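PDB 2RFR: SnoaL-like domain-containing protein from Novosphingobium aromaticivorans, which is of unknown function but has the NTF2-like, cystatin-like fold of SnoaL-like proteins, whose relatives often bind or transform small molecules in a cone-shaped pocket. Local coordinates for residues A32-A37 with I68-R74; G48-V53 with V135-A140; S119-W123 with A148-Q153. All blocks are in the same frame, centred on the assembly; numbering follows the deposited sequence. Where two conformers were deposited one is given.

Contact 1: residues A32-A37 with I68-R74; sequences ADSGDA and IDGQTHR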
ATOM      1  N   ALA A  32     -12.435  -8.829  -5.943  1.00  7.51           N
ATOM      2  CA  ALA A  32     -13.771  -8.227  -5.799  1.00  7.86           C
ATOM      3  C   ALA A  32     -14.126  -7.442  -7.025  1.00  7.76           C
ATOM      4  O   ALA A  32     -15.233  -7.532  -7.550  1.00  8.24           O
ATOM      5  CB  ALA A  32     -13.816  -7.349  -4.544  1.00  7.72           C
ATOM      6  N   ASP A  33     -13.196  -6.632  -7.509  1.00  7.47           N
ATOM      7  CA  ASP A  33     -13.471  -5.715  -8.620  1.00  7.69           C
ATOM      8  C   ASP A  33     -13.639  -6.438  -9.947  1.00  7.79           C
ATOM      9  O   ASP A  33     -14.284  -5.914 -10.823  1.00  9.47           O
ATOM     10  CB  ASP A  33     -12.379  -4.645  -8.649  1.00  7.31           C
ATOM     11  CG  ASP A  33     -12.516  -3.683  -7.511  1.00  8.13           C
ATOM     12  OD1 ASP A  33     -13.655  -3.472  -7.052  1.00  9.71           O
ATOM     13  OD2 ASP A  33     -11.483  -3.109  -7.098  1.00  8.58           O
ATOM     14  N   SER A  34     -13.046  -7.639 -10.082  1.00  8.43           N
ATOM     15  CA  SER A  34     -13.238  -8.469 -11.278  1.00  8.95           C
ATOM     16  C   SER A  34     -14.383  -9.441 -11.127  1.00 10.04           C
ATOM     17  O   SER A  34     -14.685 -10.175 -12.039  1.00 11.89           O
ATOM     18  CB  SER A  34     -11.952  -9.186 -11.608  1.00 10.08           C
ATOM     19  OG  SER A  34     -11.566 -10.106 -10.594  1.00 10.84           O
ATOM     20  N   GLY A  35     -15.047  -9.450  -9.978  1.00  9.07           N
ATOM     21  CA  GLY A  35     -16.164 -10.347  -9.768  1.00 10.58           C
ATOM     22  C   GLY A  35     -15.836 -11.801  -9.563  1.00  9.57           C
ATOM     23  O   GLY A  35     -16.675 -12.648  -9.852  1.00 10.84           O
ATOM     24  N   ASP A  36     -14.631 -12.078  -9.118  1.00  9.64           N
ATOM     25  CA  ASP A  36     -14.210 -13.479  -8.979  1.00  9.78           C
ATOM     26  C   ASP A  36     -14.609 -13.966  -7.593  1.00  9.39           C
ATOM     27  O   ASP A  36     -13.805 -14.069  -6.663  1.00  9.63           O
ATOM     28  CB  ASP A  36     -12.734 -13.599  -9.206  1.00 11.04           C
ATOM     29  CG  ASP A  36     -12.286 -15.096  -9.359  1.00 16.17           C
ATOM     30  OD1 ASP A  36     -13.023 -16.079  -8.939  1.00 16.48           O
ATOM     31  OD2 ASP A  36     -11.181 -15.276  -9.918  1.00 20.83           O
ATOM     32  N   ALA A  37     -15.907 -14.211  -7.449  1.00  9.98           N
ATOM     33  CA  ALA A  37     -16.487 -14.514  -6.152  1.00 10.21           C
ATOM     34  C   ALA A  37     -15.915 -15.757  -5.491  1.00  9.67           C
ATOM     35  O   ALA A  37     -15.626 -15.782  -4.280  1.00  9.87           O
ATOM     36  CB  ALA A  37     -18.005 -14.696  -6.306  1.00 11.65           C
ATOM     37  N   ILE A  68     -20.196 -11.040  -3.481  1.00  9.13           N
ATOM     38  CA  ILE A  68     -19.624 -10.578  -4.773  1.00  9.45           C
ATOM     39  C   ILE A  68     -20.560 -10.855  -5.926  1.00  9.35           C
ATOM     40  O   ILE A  68     -20.652 -10.101  -6.867  1.00 10.24           O
ATOM     41  CB  ILE A  68     -18.261 -11.255  -4.927  1.00  9.70           C
ATOM     42  CG1 ILE A  68     -17.316 -10.948  -3.742  1.00 10.62           C
ATOM     43  CG2 ILE A  68     -17.593 -10.849  -6.252  1.00  9.61           C
ATOM     44  CD1 ILE A  68     -17.142  -9.457  -3.437  1.00 11.93           C
ATOM     45  N   ASP A  69     -21.292 -11.953  -5.832  1.00 10.07           N
ATOM     46  CA  ASP A  69     -22.310 -12.266  -6.816  1.00 10.22           C
ATOM     47  C   ASP A  69     -23.609 -11.505  -6.651  1.00 11.11           C
ATOM     48  O   ASP A  69     -24.482 -11.544  -7.538  1.00 12.35           O
ATOM     49  CB  ASP A  69     -22.594 -13.743  -6.783  1.00 11.38           C
ATOM     50  CG  ASP A  69     -21.459 -14.609  -7.343  1.00 13.86           C
ATOM     51  OD1 ASP A  69     -20.701 -14.099  -8.193  1.00 12.99           O
ATOM     52  OD2 ASP A  69     -21.371 -15.825  -6.997  1.00 15.68           O
ATOM     53  N   GLY A  70     -23.739 -10.782  -5.546  1.00 10.75           N
ATOM     54  CA  GLY A  70     -24.953 -10.098  -5.199  1.00 11.45           C
ATOM     55  C   GLY A  70     -25.246  -8.901  -6.032  1.00 11.25           C
ATOM     56  O   GLY A  70     -24.368  -8.283  -6.657  1.00 11.87           O
ATOM     57  N   GLN A  71     -26.532  -8.556  -6.116  0.60 13.62           N
ATOM     58  CA  GLN A  71     -27.016  -7.415  -6.886  0.60 16.83           C
ATOM     59  C   GLN A  71     -26.219  -6.162  -6.693  0.60 14.49           C
ATOM     60  O   GLN A  71     -25.800  -5.478  -7.639  0.60 14.86           O
ATOM     61  CB  GLN A  71     -28.430  -7.028  -6.439  0.60 18.94           C
ATOM     62  CG  GLN A  71     -29.508  -7.735  -7.108  0.60 20.00           C
ATOM     63  CD  GLN A  71     -30.836  -7.579  -6.348  0.60 20.29           C
ATOM     64  OE1 GLN A  71     -31.756  -8.373  -6.606  0.60 35.81           O
ATOM     65  NE2 GLN A  71     -30.971  -6.496  -5.446  0.60 14.39           N
ATOM     66  N   THR A  72     -26.064  -5.752  -5.147  0.63 12.21           N
ATOM     67  CA  THR A  72     -25.484  -4.476  -4.822  0.63 12.26           C
ATOM     68  C   THR A  72     -24.045  -4.411  -5.394  0.63 11.63           C
ATOM     69  O   THR A  72     -23.650  -3.441  -6.048  0.63 12.43           O
ATOM     70  CB  THR A  72     -25.543  -4.276  -3.314  0.63 14.13           C
ATOM     71  OG1 THR A  72     -26.912  -4.328  -2.906  0.63 18.07           O
ATOM     72  CG2 THR A  72     -25.010  -2.972  -2.920  0.63 15.28           C
ATOM     73  N   HIS A  73     -23.255  -5.459  -5.199  1.00 11.31           N
ATOM     74  CA  HIS A  73     -21.865  -5.437  -5.631  1.00 10.45           C
ATOM     75  C   HIS A  73     -21.796  -5.399  -7.170  1.00  8.98           C
ATOM     76  O   HIS A  73     -20.973  -4.688  -7.745  1.00  9.86           O
ATOM     77  CB  HIS A  73     -21.101  -6.640  -5.092  1.00  9.91           C
ATOM     78  CG  HIS A  73     -19.665  -6.603  -5.462  1.00  8.80           C
ATOM     79  ND1 HIS A  73     -18.787  -5.710  -4.889  1.00 11.32           N
ATOM     80  CD2 HIS A  73     -19.003  -7.297  -6.404  1.00  8.06           C
ATOM     81  CE1 HIS A  73     -17.612  -5.903  -5.481  1.00  9.90           C
ATOM     82  NE2 HIS A  73     -17.707  -6.845  -6.403  1.00  8.85           N
ATOM     83  N   ARG A  74     -22.653  -6.184  -7.811  1.00 10.08           N
ATOM     84  CA  ARG A  74     -22.645  -6.194  -9.283  1.00 10.38           C
ATOM     85  C   ARG A  74     -23.003  -4.805  -9.842  1.00 10.97           C
ATOM     86  O   ARG A  74     -22.467  -4.390 -10.863  1.00 10.85           O
ATOM     87  CB  ARG A  74     -23.528  -7.331  -9.836  1.00 11.28           C
ATOM     88  CG  ARG A  74     -22.944  -8.672  -9.451  1.00 10.50           C
ATOM     89  CD  ARG A  74     -21.789  -9.058 -10.319  1.00 10.63           C
ATOM     90  NE  ARG A  74     -21.063 -10.186  -9.697  1.00 10.88           N
ATOM     91  CZ  ARG A  74     -20.059 -10.833 -10.287  1.00 11.89           C
ATOM     92  NH1 ARG A  74     -19.625 -10.480 -11.474  1.00 11.44           N
ATOM     93  NH2 ARG A  74     -19.486 -11.811  -9.652  1.00 11.61           N
TER
HETATM   94  O   HOH W   1     -18.916 -15.310  -9.729  1.00 25.43           O
HETATM   95  O   HOH W   2     -17.615 -11.867 -12.952  1.00 28.05           O
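Ile68 packs against the turn that ends helix 5-33, and this is the tight part of the contact. Ile68 CB lies 3.7 Å from Ala37 CB. CG2, anti to the backbone N, rests on Gly35 CA, and CD1 reaches Ala32 CB. The same CD1 sits 4.0 Å above the His73 ring plane, over its centre. His73 NE2 donates to Ala32 O at 2.8 Å, with the oxygen in the ring plane. Gly35 N, in the Schellman motif closing the helix, reaches Ala32 O from the opposite face of the carbonyl plane.

The solvent side is looser and polar. Arg74 bends at chi2 (-79°) and brings the edge of its guanidinium to the turn. Arg74 NH2 donates to Gly35 O at 2.9 Å, and NE holds Ile68 O in its own segment. A salt bridge of 3.0 Å joins Arg74 NH2 to Asp69 OD1, though as a hydrogen bond it is weak. Waters bound to Asp69 OD1 and Arg74 NH1 each make only a weak bond to Gly35 O.

The contact joins the end of helix 5-33 to helices 61-69 and 71-79. Leu40 of helix 37-41 touches Ala32 and Ile68, while His83 of strand 81-93 meets the His73 ring.

Contact 2: residues G48-V53 with V135-A140; sequences GEYAVV and VRRENA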
ATOM      1  N   GLY A  48     -15.090 -19.196   7.385  1.00 10.65           N
ATOM      2  CA  GLY A  48     -14.663 -17.823   7.629  1.00  9.99           C
ATOM      3  C   GLY A  48     -15.818 -16.844   7.669  1.00  9.90           C
ATOM      4  O   GLY A  48     -16.897 -17.097   7.143  1.00 10.51           O
ATOM      5  N   GLU A  49     -15.568 -15.671   8.261  1.00  8.71           N
ATOM      6  CA  GLU A  49     -16.628 -14.673   8.394  1.00  9.42           C
ATOM      7  C   GLU A  49     -16.143 -13.313   7.899  1.00  8.99           C
ATOM      8  O   GLU A  49     -14.975 -12.935   8.059  1.00  9.06           O
ATOM      9  CB  GLU A  49     -17.022 -14.537   9.858  1.00 10.59           C
ATOM     10  CG  GLU A  49     -17.594 -15.783  10.443  1.00 14.56           C
ATOM     11  CD  GLU A  49     -18.032 -15.479  11.840  1.00 20.88           C
ATOM     12  OE1 GLU A  49     -17.247 -14.884  12.652  1.00 26.26           O
ATOM     13  OE2 GLU A  49     -19.097 -15.961  12.189  1.00 37.74           O
ATOM     14  N   TYR A  50     -17.104 -12.556   7.398  1.00  8.80           N
ATOM     15  CA  TYR A  50     -16.894 -11.172   7.019  1.00  8.40           C
ATOM     16  C   TYR A  50     -18.053 -10.373   7.603  1.00  8.67           C
ATOM     17  O   TYR A  50     -19.214 -10.539   7.190  1.00  8.48           O
ATOM     18  CB  TYR A  50     -16.826 -11.048   5.504  1.00  9.95           C
ATOM     19  CG  TYR A  50     -16.456  -9.669   4.959  1.00 10.00           C
ATOM     20  CD1 TYR A  50     -16.130  -8.560   5.758  1.00 10.23           C
ATOM     21  CD2 TYR A  50     -16.289  -9.518   3.566  1.00 12.44           C
ATOM     22  CE1 TYR A  50     -15.835  -7.308   5.190  1.00 11.34           C
ATOM     23  CE2 TYR A  50     -15.982  -8.274   3.015  1.00 13.70           C
ATOM     24  CZ  TYR A  50     -15.733  -7.179   3.839  1.00 12.98           C
ATOM     25  OH  TYR A  50     -15.424  -5.917   3.335  1.00 16.39           O
ATOM     26  N   ALA A  51     -17.731  -9.544   8.591  1.00  8.28           N
ATOM     27  CA  ALA A  51     -18.663  -8.730   9.362  1.00  8.30           C
ATOM     28  C   ALA A  51     -18.457  -7.263   9.062  1.00  9.36           C
ATOM     29  O   ALA A  51     -17.324  -6.788   9.010  1.00 11.87           O
ATOM     30  CB  ALA A  51     -18.498  -9.019  10.854  1.00  9.74           C
ATOM     31  N   VAL A  52     -19.550  -6.566   8.854  1.00  8.91           N
ATOM     32  CA  VAL A  52     -19.566  -5.125   8.607  1.00  8.85           C
ATOM     33  C   VAL A  52     -20.652  -4.574   9.522  1.00  8.66           C
ATOM     34  O   VAL A  52     -21.753  -5.071   9.532  1.00  9.14           O
ATOM     35  CB  VAL A  52     -19.807  -4.755   7.114  1.00  9.66           C
ATOM     36  CG1 VAL A  52     -19.749  -3.236   6.966  1.00 11.27           C
ATOM     37  CG2 VAL A  52     -18.786  -5.445   6.202  1.00 11.46           C
ATOM     38  N   VAL A  53     -20.327  -3.494  10.263  1.00  8.59           N
ATOM     39  CA  VAL A  53     -21.301  -2.910  11.169  1.00  8.65           C
ATOM     40  C   VAL A  53     -22.589  -2.616  10.419  1.00  7.93           C
ATOM     41  O   VAL A  53     -22.598  -1.975   9.382  1.00  8.65           O
ATOM     42  CB  VAL A  53     -20.754  -1.684  11.889  1.00  9.23           C
ATOM     43  CG1 VAL A  53     -21.860  -1.021  12.746  1.00  9.95           C
ATOM     44  CG2 VAL A  53     -19.582  -2.063  12.782  1.00 10.00           C
ATOM     45  N   VAL A 135      -9.563 -15.775   8.667  1.00  9.15           N
ATOM     46  CA  VAL A 135     -10.572 -16.358   9.558  1.00  9.45           C
ATOM     47  C   VAL A 135     -11.737 -15.410   9.699  1.00  9.54           C
ATOM     48  O   VAL A 135     -12.865 -15.761   9.395  1.00 10.66           O
ATOM     49  CB  VAL A 135      -9.958 -16.711  10.907  1.00 10.15           C
ATOM     50  CG1 VAL A 135     -11.056 -17.191  11.905  1.00 12.76           C
ATOM     51  CG2 VAL A 135      -8.865 -17.771  10.719  1.00 12.53           C
ATOM     52  N   ARG A 136     -11.487 -14.170  10.104  1.00  9.15           N
ATOM     53  CA  ARG A 136     -12.540 -13.168  10.250  1.00  9.51           C
ATOM     54  C   ARG A 136     -12.016 -11.838   9.741  1.00 10.16           C
ATOM     55  O   ARG A 136     -10.889 -11.420  10.035  1.00 12.16           O
ATOM     56  CB  ARG A 136     -12.958 -13.046  11.713  1.00 11.04           C
ATOM     57  CG  ARG A 136     -14.108 -12.097  11.937  1.00 12.52           C
ATOM     58  CD  ARG A 136     -14.677 -12.262  13.364  1.00 17.38           C
ATOM     59  NE  ARG A 136     -15.688 -11.280  13.741  1.00 15.56           N
ATOM     60  CZ  ARG A 136     -17.024 -11.365  13.612  1.00 19.51           C
ATOM     61  NH1 ARG A 136     -17.590 -12.392  13.075  1.00 27.35           N
ATOM     62  NH2 ARG A 136     -17.776 -10.339  14.005  1.00 25.64           N
ATOM     63  N   ARG A 137     -12.872 -11.114   9.010  1.00  8.07           N
ATOM     64  CA  ARG A 137     -12.609  -9.713   8.671  1.00  8.04           C
ATOM     65  C   ARG A 137     -13.764  -8.926   9.260  1.00  8.07           C
ATOM     66  O   ARG A 137     -14.920  -9.306   9.097  1.00  8.55           O
ATOM     67  CB  ARG A 137     -12.595  -9.517   7.153  1.00  8.42           C
ATOM     68  CG  ARG A 137     -12.319  -8.066   6.703  1.00  8.61           C
ATOM     69  CD  ARG A 137     -12.363  -7.956   5.217  1.00  9.08           C
ATOM     70  NE  ARG A 137     -12.232  -6.543   4.835  1.00  8.90           N
ATOM     71  CZ  ARG A 137     -12.246  -6.153   3.580  1.00  9.25           C
ATOM     72  NH1 ARG A 137     -12.404  -7.006   2.595  1.00 11.72           N
ATOM     73  NH2 ARG A 137     -12.084  -4.889   3.324  1.00 10.34           N
ATOM     74  N   GLU A 138     -13.434  -7.806   9.904  1.00  7.70           N
ATOM     75  CA  GLU A 138     -14.415  -6.878  10.426  1.00  7.37           C
ATOM     76  C   GLU A 138     -14.093  -5.509   9.829  1.00  7.22           C
ATOM     77  O   GLU A 138     -12.962  -5.071   9.814  1.00  8.52           O
ATOM     78  CB  GLU A 138     -14.291  -6.784  11.949  1.00  9.11           C
ATOM     79  CG  GLU A 138     -14.653  -8.077  12.688  1.00 11.00           C
ATOM     80  CD  GLU A 138     -14.291  -8.075  14.120  1.00 15.29           C
ATOM     81  OE1 GLU A 138     -13.346  -7.408  14.544  1.00 24.47           O
ATOM     82  OE2 GLU A 138     -14.904  -8.856  14.841  1.00 19.97           O
ATOM     83  N   ASN A 139     -15.153  -4.791   9.486  0.53  7.49           N
ATOM     84  CA  ASN A 139     -15.040  -3.538   8.798  0.53  7.56           C
ATOM     85  C   ASN A 139     -16.104  -2.564   9.338  0.53  7.98           C
ATOM     86  O   ASN A 139     -17.213  -2.965   9.715  0.53  8.30           O
ATOM     87  CB  ASN A 139     -15.155  -3.912   7.301  0.53 10.04           C
ATOM     88  CG  ASN A 139     -15.459  -2.794   6.397  0.53  9.52           C
ATOM     89  OD1 ASN A 139     -16.559  -2.283   6.390  0.53 14.09           O
ATOM     90  ND2 ASN A 139     -14.491  -2.451   5.543  0.53 11.99           N
ATOM     91  N   ALA A 140     -15.755  -1.279   9.437  1.00  6.87           N
ATOM     92  CA  ALA A 140     -16.686  -0.250   9.898  1.00  6.81           C
ATOM     93  C   ALA A 140     -16.268   1.067   9.247  1.00  6.96           C
ATOM     94  O   ALA A 140     -15.083   1.330   9.000  1.00  7.29           O
ATOM     95  CB  ALA A 140     -16.671  -0.124  11.409  1.00  8.85           C
TER
HETATM   96  O   HOH W   3     -20.145 -13.516  13.987  1.00 33.02           O
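Val135 O takes the N-H of Glu49 and opens a parallel strand pair in the curved mixed sheet of the NTF2-like fold. Val135 and Arg136 form a classic beta bulge against Thr124 on the neighbouring strand. Arg136 is extended from CG to NE. Arg136 NH1 meets Glu49 OE1 at 2.6 Å, from above the carboxylate plane. Arg136 NE makes a nearly straight bond (174°) to Glu138 OE2 at 2.8 Å, so the guanidinium is held between two acids, and Ala51 CB lies over one of its faces.

Arg137 N binds Glu49 O, and Arg137 O receives Ala51 N. Arg137 lies alongside Tyr50 on the other face of the sheet, guanidinium and ring planes 8° apart. Arg137 CD makes a CH-pi contact over the Tyr50 ring face, 3.8 Å from the centroid, and Tyr50 OH lies 3.2 Å from Arg137 CZ, over the guanidinium centre. The guanidinium also has a cation-pi contact with Tyr28, and its NH2 bonds to Asn121 OD1. Glu138 shares the face of Arg136 and Ala51. Asn139 N binds Ala51 O, its ND2 is held by Asn121, and its OD1 lies 3.4 Å from Val52 CG1. Ala140 CB lies 3.8 Å from Val53 CG2.

Contact 3: residues S119-W123 with A148-Q153; sequences SANRW and ARALLQ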
ATOM      1  N   SER A 119     -13.165   3.143   5.355  1.00  6.02           N
ATOM      2  CA  SER A 119     -13.367   2.183   6.439  1.00  6.58           C
ATOM      3  C   SER A 119     -12.097   1.756   7.101  1.00  6.37           C
ATOM      4  O   SER A 119     -11.005   1.756   6.499  1.00  7.05           O
ATOM      5  CB  SER A 119     -14.050   0.941   5.897  1.00  7.33           C
ATOM      6  OG  SER A 119     -15.310   1.269   5.257  1.00  8.89           O
ATOM      7  N   ALA A 120     -12.249   1.333   8.351  1.00  6.45           N
ATOM      8  CA  ALA A 120     -11.246   0.540   9.065  1.00  6.92           C
ATOM      9  C   ALA A 120     -11.499  -0.912   8.868  1.00  6.73           C
ATOM     10  O   ALA A 120     -12.656  -1.345   8.738  1.00  7.52           O
ATOM     11  CB  ALA A 120     -11.377   0.872  10.535  1.00  7.98           C
ATOM     12  N   ASN A 121     -10.426  -1.716   8.908  0.55  6.65           N
ATOM     13  CA  ASN A 121     -10.559  -3.165   8.859  0.55  7.14           C
ATOM     14  C   ASN A 121      -9.610  -3.797   9.849  0.55  7.76           C
ATOM     15  O   ASN A 121      -8.454  -3.415   9.952  0.55  8.00           O
ATOM     16  CB  ASN A 121     -10.150  -3.749   7.493  0.55  6.46           C
ATOM     17  CG  ASN A 121     -10.928  -3.217   6.347  0.55  9.49           C
ATOM     18  OD1 ASN A 121     -11.877  -3.829   5.913  0.55 11.62           O
ATOM     19  ND2 ASN A 121     -10.612  -1.997   5.903  0.55  9.49           N
ATOM     20  N   ARG A 122     -10.100  -4.844  10.486  1.00  7.45           N
ATOM     21  CA  ARG A 122      -9.303  -5.762  11.254  1.00  7.98           C
ATOM     22  C   ARG A 122      -9.517  -7.156  10.726  1.00  7.89           C
ATOM     23  O   ARG A 122     -10.649  -7.612  10.587  1.00  8.92           O
ATOM     24  CB  ARG A 122      -9.718  -5.744  12.739  1.00  9.93           C
ATOM     25  CG  ARG A 122      -8.773  -6.612  13.581  1.00 13.66           C
ATOM     26  CD  ARG A 122      -9.200  -6.591  15.001  1.00 21.05           C
ATOM     27  NE  ARG A 122      -8.837  -5.344  15.605  1.00 29.59           N
ATOM     28  CZ  ARG A 122      -8.145  -5.213  16.721  1.00 33.82           C
ATOM     29  NH1 ARG A 122      -7.696  -6.273  17.383  1.00 43.31           N
ATOM     30  NH2 ARG A 122      -7.932  -3.995  17.190  1.00 28.09           N
ATOM     31  N   TRP A 123      -8.418  -7.832  10.414  1.00  7.83           N
ATOM     32  CA  TRP A 123      -8.422  -9.181   9.848  1.00  8.09           C
ATOM     33  C   TRP A 123      -7.707 -10.112  10.803  1.00  8.42           C
ATOM     34  O   TRP A 123      -6.706  -9.731  11.397  1.00  9.78           O
ATOM     35  CB  TRP A 123      -7.642  -9.197   8.565  1.00  8.95           C
ATOM     36  CG  TRP A 123      -8.080  -8.415   7.389  1.00  9.71           C
ATOM     37  CD1 TRP A 123      -7.997  -7.063   7.217  1.00 12.67           C
ATOM     38  CD2 TRP A 123      -8.541  -8.947   6.142  1.00  9.17           C
ATOM     39  NE1 TRP A 123      -8.392  -6.745   5.959  1.00 12.79           N
ATOM     40  CE2 TRP A 123      -8.690  -7.869   5.249  1.00 10.57           C
ATOM     41  CE3 TRP A 123      -8.832 -10.214   5.691  1.00  9.93           C
ATOM     42  CZ2 TRP A 123      -9.118  -8.043   3.956  1.00 11.51           C
ATOM     43  CZ3 TRP A 123      -9.230 -10.392   4.384  1.00 12.03           C
ATOM     44  CH2 TRP A 123      -9.335  -9.319   3.525  1.00 11.54           C
ATOM     45  N   ALA A 148     -15.089   1.779  14.181  1.00  7.62           N
ATOM     46  CA  ALA A 148     -13.997   1.867  13.242  1.00  7.89           C
ATOM     47  C   ALA A 148     -12.702   2.166  13.990  1.00  7.50           C
ATOM     48  O   ALA A 148     -11.667   1.633  13.631  1.00  8.91           O
ATOM     49  CB  ALA A 148     -14.306   2.916  12.174  1.00  8.40           C
ATOM     50  N   ARG A 149     -12.752   3.092  14.947  1.00  8.06           N
ATOM     51  CA  ARG A 149     -11.553   3.381  15.727  1.00  8.44           C
ATOM     52  C   ARG A 149     -11.063   2.179  16.496  1.00  8.61           C
ATOM     53  O   ARG A 149      -9.849   1.885  16.560  1.00 10.25           O
ATOM     54  CB  ARG A 149     -11.793   4.532  16.698  1.00  9.15           C
ATOM     55  CG  ARG A 149     -12.008   5.832  15.945  1.00 10.75           C
ATOM     56  CD  ARG A 149     -12.009   7.042  16.888  1.00 12.87           C
ATOM     57  NE  ARG A 149     -13.129   6.969  17.824  1.00 12.98           N
ATOM     58  CZ  ARG A 149     -14.365   7.380  17.563  1.00 10.88           C
ATOM     59  NH1 ARG A 149     -14.671   7.968  16.442  1.00 10.41           N
ATOM     60  NH2 ARG A 149     -15.320   7.248  18.480  1.00 12.82           N
ATOM     61  N   ALA A 150     -11.985   1.400  17.059  1.00  8.76           N
ATOM     62  CA  ALA A 150     -11.611   0.187  17.791  1.00  9.76           C
ATOM     63  C   ALA A 150     -10.993  -0.868  16.944  1.00 10.14           C
ATOM     64  O   ALA A 150     -10.099  -1.588  17.404  1.00 11.17           O
ATOM     65  CB  ALA A 150     -12.854  -0.382  18.561  1.00 11.33           C
ATOM     66  N   LEU A 151     -11.412  -0.992  15.687  1.00  8.98           N
ATOM     67  CA  LEU A 151     -10.808  -1.941  14.777  1.00  9.56           C
ATOM     68  C   LEU A 151      -9.343  -1.639  14.555  1.00  8.11           C
ATOM     69  O   LEU A 151      -8.558  -2.561  14.366  1.00 10.09           O
ATOM     70  CB  LEU A 151     -11.578  -1.991  13.458  1.00  8.95           C
ATOM     71  CG  LEU A 151     -12.977  -2.554  13.515  1.00  9.80           C
ATOM     72  CD1 LEU A 151     -13.628  -2.453  12.173  1.00 11.32           C
ATOM     73  CD2 LEU A 151     -12.994  -4.041  14.035  1.00 12.67           C
ATOM     74  N   LEU A 152      -8.969  -0.362  14.509  1.00  8.22           N
ATOM     75  CA  LEU A 152      -7.602   0.059  14.266  1.00  8.43           C
ATOM     76  C   LEU A 152      -6.700  -0.023  15.455  1.00  9.83           C
ATOM     77  O   LEU A 152      -5.497  -0.025  15.317  1.00 10.99           O
ATOM     78  CB  LEU A 152      -7.584   1.464  13.661  1.00  9.26           C
ATOM     79  CG  LEU A 152      -8.271   1.574  12.303  1.00  8.27           C
ATOM     80  CD1 LEU A 152      -8.320   3.036  11.851  1.00 10.36           C
ATOM     81  CD2 LEU A 152      -7.622   0.672  11.227  1.00 10.83           C
ATOM     82  N   GLN A 153      -7.299  -0.028  16.630  1.00 11.85           N
ATOM     83  CA  GLN A 153      -6.485   0.202  17.786  1.00 15.20           C
ATOM     84  C   GLN A 153      -5.661  -1.039  18.058  1.00 16.59           C
ATOM     85  O   GLN A 153      -6.030  -2.212  17.711  1.00 16.93           O
ATOM     86  CB  GLN A 153      -7.359   0.590  18.963  1.00 16.63           C
ATOM     87  CG  GLN A 153      -7.911  -0.585  19.589  1.00 22.26           C
ATOM     88  CD  GLN A 153      -8.929  -0.183  20.650  1.00 25.95           C
ATOM     89  OE1 GLN A 153      -9.348   0.981  20.688  1.00 21.86           O
ATOM     90  NE2 GLN A 153      -9.339  -1.124  21.488  1.00 31.58           N
TER
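Ala120 and Arg122 point from strand 119-123 at the helix end 148-152, and they carry the contact. The strand and helix axes come within 6.9 Å and cross at 41°.

The apolar part centres on Ala120. Its CB is set among three side chains of the helix. Leu152 comes nearest, with CG at 3.6 Å, and both of its methyl groups also touch this CB. Ala148 CB lies at 3.9 Å, and Leu151 CB is a little farther off. The backbone joins in, since Ala148 O is only 3.2 Å from Ala120 CB. Leu151 bridges to the polar part: CD1 lies against Ala120 O, and CD2 against Arg122 CB.

The polar part belongs to Arg122. Its chain leaves the strand with CG anti to the backbone N (chi1 -174°), then bends at chi3, which turns the guanidinium onto the carbonyls at the helix end. NE and NH2 grip Leu151 O together, side-on, from the same face of the carbonyl plane. The NE bond is 3.1 Å long. NH2 adds a weak bond to Ala150 O and lies 2.7 Å from Gln153 O. These carbonyls end the helix, where its dipole is negative, so the positive charge is probably welcome there. A leucine in place of Arg122 would probably leave Leu151 O without both of its side-chain donors.

Partners outside the two segments place the contact. Asn121 points to the other face of the sheet, where ND2 bonds to Ser103. Leu152 and Gln153 pack on Asp33 and Ser34 of the third subunit. This is alpha/beta packing: in this NTF2-like fold, the C-terminal helix 146-152 packs on the face of the sheet that carries Ala120 and Arg122, opposite to that of Asn121.

Overall arrangement
Contacts 2 and 3 belong to one sheet and touch, with centres 10 Å apart. Strand 131-141 lies between 48-52 and 112-128, so the two contacts share its surroundings: Glu138 N meets Arg122 O, and Asn121 ties the contacts together. Contact 1 stands apart, about 17 Å from contact 2 and 23 Å from contact 3 between centres. It joins helix ends and turns. All three are partly buried, and contact 2 lies nearest the chain centre. Its chemistry is backbone pairing with a salt-bridge network on one face and an arginine beside a tyrosine on the other. Contacts 1 and 3 instead each combine apolar packing with an arginine on backbone carbonyls, and both reach other subunits.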